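Local coordinates for sortase family protein (Clostridium perfringens, PDB 4D70) that acts as a class D sortase, a cysteine transpeptidase that probably cleaves a sorting signal in surface proteins and transfers them to an amino acceptor, at residues L52-I64 and T73-E85. Numbering follows the deposited sequence.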
loop_
_atom_site.group_PDB
_atom_site.type_symbol
_atom_site.label_atom_id
_atom_site.label_comp_id
_atom_site.label_asym_id
_atom_site.label_seq_id
_atom_site.Cartn_x
_atom_site.Cartn_y
_atom_site.Cartn_z
ATOM N N LEU A 52 -9.878 5.998 12.762
ATOM C CA LEU A 52 -8.557 5.406 12.862
ATOM C C LEU A 52 -8.668 4.160 13.744
ATOM O O LEU A 52 -8.429 3.056 13.294
ATOM C CB LEU A 52 -7.573 6.429 13.411
ATOM C CG LEU A 52 -6.164 5.937 13.701
ATOM C CD1 LEU A 52 -5.443 5.607 12.395
ATOM C CD2 LEU A 52 -5.403 6.997 14.493
ATOM N N GLU A 53 -9.098 4.334 14.979
ATOM C CA GLU A 53 -9.437 3.182 15.815
ATOM C C GLU A 53 -10.683 2.710 15.099
ATOM O O GLU A 53 -11.186 3.462 14.286
ATOM C CB GLU A 53 -9.710 3.595 17.248
ATOM C CG GLU A 53 -10.589 4.827 17.351
ATOM C CD GLU A 53 -10.553 5.481 18.711
ATOM O OE1 GLU A 53 -9.465 5.896 19.160
ATOM O OE2 GLU A 53 -11.626 5.588 19.340
ATOM N N GLU A 54 -11.176 1.499 15.313
ATOM C CA GLU A 54 -12.371 1.028 14.551
ATOM C C GLU A 54 -12.108 0.477 13.141
ATOM O O GLU A 54 -12.986 -0.158 12.545
ATOM C CB GLU A 54 -13.443 2.132 14.426
ATOM C CG GLU A 54 -14.692 1.887 15.267
ATOM C CD GLU A 54 -15.646 3.077 15.278
ATOM O OE1 GLU A 54 -15.360 4.072 15.984
ATOM O OE2 GLU A 54 -16.691 3.017 14.598
ATOM N N ILE A 55 -10.905 0.674 12.603
ATOM C CA ILE A 55 -10.630 0.194 11.241
ATOM C C ILE A 55 -10.831 -1.307 11.156
ATOM O O ILE A 55 -10.369 -2.027 12.006
ATOM C CB ILE A 55 -9.156 0.376 10.807
ATOM C CG1 ILE A 55 -8.746 1.843 10.692
ATOM C CG2 ILE A 55 -8.975 -0.264 9.445
ATOM C CD1 ILE A 55 -7.239 2.067 10.770
ATOM N N LYS A 56 -11.491 -1.781 10.108
ATOM C CA LYS A 56 -11.638 -3.218 9.861
ATOM C C LYS A 56 -11.076 -3.664 8.491
ATOM O O LYS A 56 -11.002 -2.870 7.540
ATOM C CB LYS A 56 -13.130 -3.560 9.944
ATOM C CG LYS A 56 -13.546 -3.941 11.349
ATOM C CD LYS A 56 -14.854 -3.277 11.735
ATOM C CE LYS A 56 -15.335 -3.850 13.060
ATOM N NZ LYS A 56 -16.808 -3.779 13.219
ATOM N N ASN A 57 -10.747 -4.947 8.388
ATOM C CA ASN A 57 -10.227 -5.480 7.164
ATOM C C ASN A 57 -11.166 -5.109 6.044
ATOM O O ASN A 57 -12.371 -5.288 6.174
ATOM C CB ASN A 57 -10.071 -6.998 7.213
ATOM C CG ASN A 57 -8.784 -7.465 7.854
ATOM O OD1 ASN A 57 -8.043 -6.717 8.488
ATOM N ND2 ASN A 57 -8.486 -8.736 7.641
ATOM N N GLY A 58 -10.634 -4.557 4.960
ATOM C CA GLY A 58 -11.437 -4.136 3.823
ATOM C C GLY A 58 -11.808 -2.673 3.816
ATOM O O GLY A 58 -12.159 -2.162 2.780
ATOM N N ASP A 59 -11.713 -1.986 4.953
ATOM C CA ASP A 59 -11.865 -0.530 4.963
ATOM C C ASP A 59 -10.681 0.199 4.264
ATOM O O ASP A 59 -9.517 -0.164 4.483
ATOM C CB ASP A 59 -11.865 0.012 6.389
ATOM C CG ASP A 59 -13.111 -0.380 7.201
ATOM O OD1 ASP A 59 -14.041 -1.016 6.672
ATOM O OD2 ASP A 59 -13.109 -0.049 8.392
ATOM N N GLY A 60 -10.986 1.261 3.508
ATOM C CA GLY A 60 -9.996 2.173 2.973
ATOM C C GLY A 60 -9.209 2.835 4.066
ATOM O O GLY A 60 -9.787 3.263 5.072
ATOM N N ILE A 61 -7.871 2.893 3.911
ATOM C CA ILE A 61 -7.055 3.598 4.900
ATOM C C ILE A 61 -6.190 4.719 4.339
ATOM O O ILE A 61 -5.680 5.506 5.093
ATOM C CB ILE A 61 -6.153 2.598 5.671
ATOM C CG1 ILE A 61 -5.151 1.952 4.721
ATOM C CG2 ILE A 61 -6.997 1.548 6.387
ATOM C CD1 ILE A 61 -4.050 1.278 5.442
ATOM N N ALA A 62 -5.998 4.731 3.029
ATOM C CA ALA A 62 -5.203 5.745 2.362
ATOM C C ALA A 62 -5.501 5.678 0.878
ATOM O O ALA A 62 -5.938 4.650 0.347
ATOM C CB ALA A 62 -3.690 5.492 2.589
ATOM N N LEU A 63 -5.172 6.755 0.219
ATOM C CA LEU A 63 -5.074 6.776 -1.185
ATOM C C LEU A 63 -3.610 6.570 -1.573
ATOM O O LEU A 63 -2.684 6.945 -0.854
ATOM C CB LEU A 63 -5.474 8.164 -1.716
ATOM C CG LEU A 63 -6.918 8.663 -1.417
ATOM C CD1 LEU A 63 -7.078 10.043 -2.051
ATOM C CD2 LEU A 63 -8.002 7.714 -1.934
ATOM N N ILE A 64 -3.429 5.968 -2.699
ATOM C CA ILE A 64 -2.124 5.818 -3.314
ATOM C C ILE A 64 -2.150 6.395 -4.717
ATOM O O ILE A 64 -3.013 6.076 -5.546
ATOM C CB ILE A 64 -1.672 4.342 -3.314
ATOM C CG1 ILE A 64 -0.268 4.196 -3.951
ATOM C CG2 ILE A 64 -2.673 3.431 -4.064
ATOM C CD1 ILE A 64 0.428 2.888 -3.584
ATOM N N THR A 73 -5.508 5.069 -6.726
ATOM C CA THR A 73 -6.561 4.274 -6.124
ATOM C C THR A 73 -6.469 4.334 -4.615
ATOM O O THR A 73 -6.017 5.321 -4.064
ATOM C CB THR A 73 -6.597 2.842 -6.705
ATOM O OG1 THR A 73 -7.760 2.154 -6.224
ATOM C CG2 THR A 73 -5.366 2.021 -6.304
ATOM N N VAL A 74 -6.984 3.305 -3.958
ATOM C CA VAL A 74 -7.168 3.269 -2.539
ATOM C C VAL A 74 -6.456 2.026 -1.997
ATOM O O VAL A 74 -6.262 1.061 -2.729
ATOM C CB VAL A 74 -8.668 3.173 -2.161
ATOM C CG1 VAL A 74 -9.284 1.852 -2.636
ATOM C CG2 VAL A 74 -8.884 3.329 -0.684
ATOM N N ILE A 75 -6.062 2.105 -0.729
ATOM C CA ILE A 75 -5.486 0.997 -0.002
ATOM C C ILE A 75 -6.442 0.545 1.032
ATOM O O ILE A 75 -6.881 1.342 1.816
ATOM C CB ILE A 75 -4.142 1.348 0.616
ATOM C CG1 ILE A 75 -3.166 1.717 -0.531
ATOM C CG2 ILE A 75 -3.579 0.140 1.428
ATOM C CD1 ILE A 75 -1.934 2.424 -0.057
ATOM N N ALA A 76 -6.750 -0.752 1.028
ATOM C CA ALA A 76 -7.637 -1.333 2.077
ATOM C C ALA A 76 -6.843 -1.924 3.221
ATOM O O ALA A 76 -5.723 -2.362 3.035
ATOM C CB ALA A 76 -8.519 -2.415 1.470
ATOM N N GLU A 77 -7.437 -1.995 4.401
ATOM C CA GLU A 77 -6.831 -2.728 5.483
ATOM C C GLU A 77 -6.898 -4.229 5.316
ATOM O O GLU A 77 -7.901 -4.770 4.904
ATOM C CB GLU A 77 -7.473 -2.350 6.817
ATOM C CG GLU A 77 -6.889 -3.047 8.049
ATOM C CD GLU A 77 -5.426 -2.729 8.331
ATOM O OE1 GLU A 77 -4.823 -1.908 7.613
ATOM O OE2 GLU A 77 -4.857 -3.312 9.277
ATOM N N GLY A 78 -5.786 -4.905 5.608
ATOM C CA GLY A 78 -5.718 -6.337 5.536
ATOM C C GLY A 78 -5.034 -6.884 4.324
ATOM O O GLY A 78 -4.946 -6.219 3.278
ATOM N N SER A 79 -4.541 -8.105 4.460
ATOM C CA SER A 79 -3.901 -8.765 3.338
ATOM C C SER A 79 -4.419 -10.196 3.203
ATOM O O SER A 79 -3.704 -11.040 2.703
ATOM C CB SER A 79 -2.392 -8.765 3.507
ATOM O OG SER A 79 -2.044 -9.534 4.639
ATOM N N THR A 80 -5.666 -10.451 3.612
ATOM C CA THR A 80 -6.282 -11.762 3.406
ATOM C C THR A 80 -6.680 -11.895 1.954
ATOM O O THR A 80 -6.744 -10.910 1.219
ATOM C CB THR A 80 -7.556 -11.923 4.224
ATOM O OG1 THR A 80 -8.476 -10.889 3.860
ATOM C CG2 THR A 80 -7.252 -11.844 5.694
ATOM N N LEU A 81 -6.998 -13.115 1.552
ATOM C CA LEU A 81 -7.420 -13.374 0.176
ATOM C C LEU A 81 -8.656 -12.601 -0.184
ATOM O O LEU A 81 -8.798 -12.102 -1.315
ATOM C CB LEU A 81 -7.682 -14.852 -0.038
ATOM C CG LEU A 81 -6.440 -15.577 -0.552
ATOM C CD1 LEU A 81 -5.419 -15.753 0.545
ATOM C CD2 LEU A 81 -6.875 -16.924 -1.094
ATOM N N ASP A 82 -9.553 -12.491 0.778
ATOM C CA ASP A 82 -10.769 -11.756 0.568
ATOM C C ASP A 82 -10.535 -10.299 0.276
ATOM O O ASP A 82 -11.234 -9.718 -0.539
ATOM C CB ASP A 82 -11.683 -11.865 1.789
ATOM C CG ASP A 82 -12.431 -13.162 1.847
ATOM O OD1 ASP A 82 -12.087 -14.147 1.120
ATOM O OD2 ASP A 82 -13.393 -13.165 2.647
ATOM N N VAL A 83 -9.604 -9.677 0.990
ATOM C CA VAL A 83 -9.316 -8.261 0.759
ATOM C C VAL A 83 -8.664 -8.102 -0.595
ATOM O O VAL A 83 -9.114 -7.323 -1.436
ATOM C CB VAL A 83 -8.409 -7.670 1.869
ATOM C CG1 VAL A 83 -7.932 -6.280 1.464
ATOM C CG2 VAL A 83 -9.176 -7.616 3.208
ATOM N N LEU A 84 -7.616 -8.896 -0.805
ATOM C CA LEU A 84 -6.786 -8.754 -1.981
ATOM C C LEU A 84 -7.475 -9.113 -3.286
ATOM O O LEU A 84 -6.991 -8.729 -4.336
ATOM C CB LEU A 84 -5.521 -9.570 -1.850
ATOM C CG LEU A 84 -4.655 -9.125 -0.663
ATOM C CD1 LEU A 84 -3.531 -10.111 -0.493
ATOM C CD2 LEU A 84 -4.156 -7.692 -0.844
ATOM N N GLU A 85 -8.615 -9.788 -3.217
ATOM C CA GLU A 85 -9.385 -10.051 -4.403
ATOM C C GLU A 85 -9.845 -8.741 -5.014
ATOM O O GLU A 85 -9.831 -8.574 -6.231
ATOM C CB GLU A 85 -10.574 -10.923 -4.068
ATOM C CG GLU A 85 -11.229 -11.548 -5.286
ATOM C CD GLU A 85 -12.132 -12.707 -4.895
ATOM O OE1 GLU A 85 -12.875 -12.558 -3.891
ATOM O OE2 GLU A 85 -12.113 -13.755 -5.584
#
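Thr73 pairs with Ile64 through two backbone hydrogen bonds, Thr73 N to Ile64 O and Ile64 N to Thr73 O. Their side chains run alongside each other in the same direction, and Thr73 CG2 meets Ile64 CG2 at 3.8 Å. Threonine suits this place because the methyl joins the apolar packing while OG1 shares a hydrogen bond with Glu30 OE2 of helix 29-39. Val74 projects from the other face of the sheet, where that helix covers it together with Leu63. With chi1 at 65°, CG2 lies opposite the backbone N and reaches over Ala62 O (3.4 Å) to Gly60 CA (4.0 Å), an approach allowed because Gly60 has no side chain. Ile75 returns to the face of Thr73, and its CD1 presses on Ile64 CB at 3.8 Å. Its backbone N bonds Ala62 O, and its O receives Ile61 N at 2.8 Å in a nearly straight bond; Ile61 and Ala62 thus both stand opposite Ile75 in a classic beta bulge, which lets Ile61 CG1 meet Ile75 CG2 obliquely. These strands, 60-66 and 71-77, form an antiparallel beta hairpin of the sortase beta-barrel. Beyond Ala76, Glu77 continues the pairing ahead of the start of strand 60-66: its N bonds Asp59 O, and its O takes Gly58 N at 2.7 Å from the type II turn Lys56 to Asp59. Glu77, its CG anti to the backbone N (chi1 -179°), crosses Ile55 at about a right angle, CG 3.7 Å from Ile55 CG2, and the bend at chi2 brings OE1 into a hydrogen bond with His90 ND1 while Ile61 CD1 flanks it. Gly78, lacking a side chain, lets Asn57 OD1 come within 3.8 Å of its CA. Thr80 N-caps helix 81-86 through a weak bond from Val83 N to OG1; Val83 CG2 rests against Gly58 N.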